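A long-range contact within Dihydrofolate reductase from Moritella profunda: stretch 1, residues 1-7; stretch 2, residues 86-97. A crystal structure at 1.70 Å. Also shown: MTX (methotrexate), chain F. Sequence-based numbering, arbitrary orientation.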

# COMPACT_ATOMS: atom_id res chain seq x y z
N MET A 1 18.15 3.60 -1.16
CA MET A 1 16.67 3.71 -1.11
C MET A 1 16.04 2.49 -0.45
O MET A 1 16.29 1.35 -0.83
CB MET A 1 16.07 3.88 -2.51
CG MET A 1 14.52 3.89 -2.53
SD MET A 1 14.00 4.01 -4.25
CE MET A 1 14.08 5.76 -4.46
N ILE A 2 15.24 2.73 0.57
CA ILE A 2 14.52 1.65 1.24
C ILE A 2 13.31 1.35 0.38
O ILE A 2 12.65 2.30 -0.07
CB ILE A 2 14.08 2.17 2.62
CG1 ILE A 2 15.35 2.38 3.45
CG2 ILE A 2 13.09 1.24 3.30
CD1 ILE A 2 15.12 3.28 4.64
N VAL A 3 13.06 0.07 0.11
CA VAL A 3 11.84 -0.32 -0.58
C VAL A 3 10.81 -0.79 0.39
O VAL A 3 11.03 -1.76 1.11
CB VAL A 3 12.11 -1.44 -1.62
CG1 VAL A 3 10.80 -1.93 -2.24
CG2 VAL A 3 13.06 -0.88 -2.67
N SER A 4 9.75 -0.02 0.54
CA SER A 4 8.71 -0.34 1.54
C SER A 4 7.38 -0.62 0.89
O SER A 4 7.12 -0.05 -0.15
CB SER A 4 8.56 0.86 2.51
OG SER A 4 9.77 1.06 3.22
N MET A 5 6.52 -1.47 1.50
CA MET A 5 5.18 -1.62 0.99
C MET A 5 4.26 -1.30 2.15
O MET A 5 4.60 -1.58 3.32
CB MET A 5 4.93 -3.10 0.53
CG MET A 5 6.06 -3.55 -0.38
SD MET A 5 5.63 -4.91 -1.52
CE MET A 5 4.87 -6.10 -0.44
N ILE A 6 3.13 -0.71 1.85
CA ILE A 6 2.18 -0.27 2.90
C ILE A 6 0.83 -0.82 2.49
O ILE A 6 0.43 -0.68 1.33
CB ILE A 6 2.13 1.27 3.11
CG1 ILE A 6 1.06 1.57 4.17
CG2 ILE A 6 1.81 1.99 1.78
CD1 ILE A 6 1.14 3.05 4.77
N ALA A 7 0.13 -1.46 3.43
CA ALA A 7 -1.19 -2.05 3.13
C ALA A 7 -2.01 -2.16 4.39
O ALA A 7 -1.43 -2.26 5.48
CB ALA A 7 -0.97 -3.51 2.58
N ALA A 86 12.06 6.38 -11.86
CA ALA A 86 11.25 7.60 -11.64
C ALA A 86 11.34 8.09 -10.18
O ALA A 86 11.35 9.31 -9.87
CB ALA A 86 9.81 7.30 -12.00
N ALA A 87 11.36 7.13 -9.27
CA ALA A 87 11.52 7.38 -7.82
C ALA A 87 12.84 8.08 -7.42
O ALA A 87 12.96 8.71 -6.36
CB ALA A 87 11.36 6.07 -7.04
N GLY A 88 13.87 7.91 -8.24
CA GLY A 88 15.11 8.65 -8.05
C GLY A 88 15.89 8.24 -6.79
O GLY A 88 15.67 7.16 -6.24
N ASP A 89 16.78 9.09 -6.30
CA ASP A 89 17.63 8.66 -5.18
C ASP A 89 17.03 8.96 -3.83
O ASP A 89 17.73 9.48 -3.00
CB ASP A 89 18.99 9.37 -5.23
CG ASP A 89 20.00 8.66 -6.09
OD1 ASP A 89 20.46 7.54 -5.69
OD2 ASP A 89 20.34 9.23 -7.17
N VAL A 90 15.74 8.71 -3.61
CA VAL A 90 15.14 9.09 -2.35
C VAL A 90 15.44 8.16 -1.19
O VAL A 90 15.99 7.08 -1.35
CB VAL A 90 13.57 9.17 -2.52
CG1 VAL A 90 13.20 10.31 -3.45
CG2 VAL A 90 13.04 7.87 -3.04
N GLU A 91 15.03 8.59 0.01
CA GLU A 91 15.30 7.78 1.19
C GLU A 91 14.50 6.48 1.11
O GLU A 91 15.03 5.43 1.41
CB GLU A 91 14.98 8.58 2.45
CG GLU A 91 14.69 7.79 3.71
CD GLU A 91 15.90 7.14 4.36
OE1 GLU A 91 17.06 7.66 4.25
OE2 GLU A 91 15.65 6.08 5.00
N GLU A 92 13.24 6.59 0.66
CA GLU A 92 12.30 5.45 0.77
C GLU A 92 11.21 5.60 -0.28
O GLU A 92 10.64 6.67 -0.42
CB GLU A 92 11.67 5.51 2.16
CG GLU A 92 10.80 4.35 2.53
CD GLU A 92 10.31 4.47 3.94
OE1 GLU A 92 10.25 5.61 4.47
OE2 GLU A 92 9.96 3.45 4.56
N LEU A 93 10.94 4.49 -0.98
CA LEU A 93 9.91 4.38 -1.99
C LEU A 93 8.75 3.62 -1.30
O LEU A 93 9.03 2.66 -0.57
CB LEU A 93 10.53 3.56 -3.11
CG LEU A 93 9.86 2.95 -4.30
CD1 LEU A 93 8.79 1.97 -3.81
CD2 LEU A 93 9.31 4.10 -5.05
N MET A 94 7.48 4.02 -1.50
CA MET A 94 6.34 3.29 -0.86
C MET A 94 5.49 2.62 -1.92
O MET A 94 4.88 3.31 -2.73
CB MET A 94 5.43 4.24 -0.04
CG MET A 94 6.10 5.10 1.01
SD MET A 94 6.66 4.14 2.45
CE MET A 94 5.08 3.77 3.19
N ILE A 95 5.43 1.28 -1.91
CA ILE A 95 4.51 0.53 -2.78
C ILE A 95 3.15 0.47 -2.09
O ILE A 95 3.07 -0.02 -0.94
CB ILE A 95 5.06 -0.88 -3.01
CG1 ILE A 95 6.44 -0.85 -3.77
CG2 ILE A 95 4.00 -1.74 -3.71
CD1 ILE A 95 6.34 -0.58 -5.24
N ILE A 96 2.11 0.98 -2.73
CA ILE A 96 0.84 1.19 -2.02
C ILE A 96 -0.24 0.26 -2.52
O ILE A 96 -1.42 0.40 -2.18
CB ILE A 96 0.31 2.63 -2.06
CG1 ILE A 96 -0.07 3.10 -3.50
CG2 ILE A 96 1.39 3.57 -1.48
CD1 ILE A 96 -1.08 4.21 -3.48
N GLY A 97 0.15 -0.66 -3.40
CA GLY A 97 -0.79 -1.70 -3.86
C GLY A 97 -0.93 -1.74 -5.37
O GLY A 97 -0.33 -0.93 -6.07
N1 MTX F . -4.22 1.93 3.88
C2 MTX F . -2.99 1.42 4.06
NA2 MTX F . -2.60 1.20 5.33
N3 MTX F . -2.18 1.14 3.00
C4 MTX F . -2.58 1.39 1.72
NA4 MTX F . -1.78 1.08 0.73
C4A MTX F . -3.81 1.95 1.52
N5 MTX F . -4.21 2.25 0.24
C6 MTX F . -5.46 2.79 0.05
C7 MTX F . -6.32 3.09 1.11
N8 MTX F . -5.89 2.81 2.41
C8A MTX F . -4.64 2.23 2.59
C9 MTX F . -5.87 3.07 -1.39
N10 MTX F . -7.07 3.91 -1.49
CM MTX F . -8.27 3.26 -2.08
C11 MTX F . -7.10 7.95 -0.36
C12 MTX F . -8.25 7.36 -0.84
C13 MTX F . -8.25 6.03 -1.23
C14 MTX F . -7.08 5.28 -1.10
C15 MTX F . -5.94 5.90 -0.59
C16 MTX F . -5.90 7.23 -0.29
C MTX F . -7.05 9.34 0.13
O MTX F . -7.94 10.30 -0.34
N MTX F . -6.14 9.60 1.07
CA MTX F . -5.84 10.91 1.56
CT MTX F . -4.35 11.14 1.50
O1 MTX F . -3.57 10.14 1.60
O2 MTX F . -3.91 12.31 1.37
CB MTX F . -6.27 11.09 3.03
CG MTX F . -7.77 10.93 3.20
CD MTX F . -8.61 12.04 2.55
OE1 MTX F . -9.87 12.05 2.64
OE2 MTX F . -8.07 12.96 1.90
O HOH W 1 18.73 6.74 -1.13

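Residues 2-7 form a strand at the start of the chain, and residues from Glu92 onward form a second strand. The two lie side by side and run the same way, with 30° between their N-to-C directions. The register is regular: Ile2 pairs with Glu92, Val3 with Leu93, Ser4 with Met94 and Met5 with Ile95. Each pair is a parallel bridge.

Five backbone hydrogen bonds join the strands. Ile2 N donates to Glu91 O at 2.8 Å, and Leu93 N donates to Ile2 O at 2.9 Å. Ser4 N donates to Leu93 O at 3.0 Å, and Ile95 N donates to Ser4 O at 2.8 Å. Ile6 N donates to Ile95 O at 2.9 Å. The N-H...O angles run from 157° to 177°, so the bonds are close to straight. The pattern is the usual parallel one. Ile2 and Ser4 each use both N and O, and each reaches the residues before and after its register partner. Leu93 and Ile95 do the same from the other strand. Val3 and Met5 make none of these bonds. CA-H...O contacts lie beside the N-H...O bonds: Glu92 CA is 3.3 Å from Ile2 O, and Met5 CA is 3.3 Å from Ile95 O.

Before the second strand, Gly88 leaves the helical conformation with a phi of 69°, a value that favours glycine. At the chain start, water 1 links the two stretches. It accepts from Met1 N at 3.2 Å and donates to Val90 O at 2.8 Å.

Side chains alternate between the two faces of the sheet. Ile2, Ser4, Glu92 and Met94 share one face. Here Ser4 OG donates a hydrogen bond to Glu92 OE2 at 2.7 Å. Glu92 is buried, and its carboxylate oxygens also have hydrogen-bond partners elsewhere in the structure. The Glu92 side chain is extended, with chi1 and chi2 both t. Next to this bond, Ser4 CB lies 3.8 Å from Met94 SD. The Met94 side chain is m at all three chi angles, and its CE comes within 3.9 Å of Ile6 CB.

Val3, Met5, Leu93 and Ile95 occupy the other face. Met5 CG packs against Ile95 CB at 3.9 Å, while the ends of both side chains lead away from the opposing stretch. Met1 SD lies 3.7 Å from Leu93 CB. Met1 CE continues to Ala87 CB, at 3.8 Å. This methyl sits too close to Gly88 O and Val90 CG2 in the model, so its exact position deserves caution.

Farther along, Ile6 CG2 meets Ile96 CG2 at 3.6 Å. The two residues also present carbonyls to methotrexate. MTX NA4 donates to Ile6 O at 2.9 Å and, more weakly, to Ile96 O at 3.0 Å. One amino group of the inhibitor thus bridges the paired stretches. In all, the contact buries 704 Å², counted over both sides.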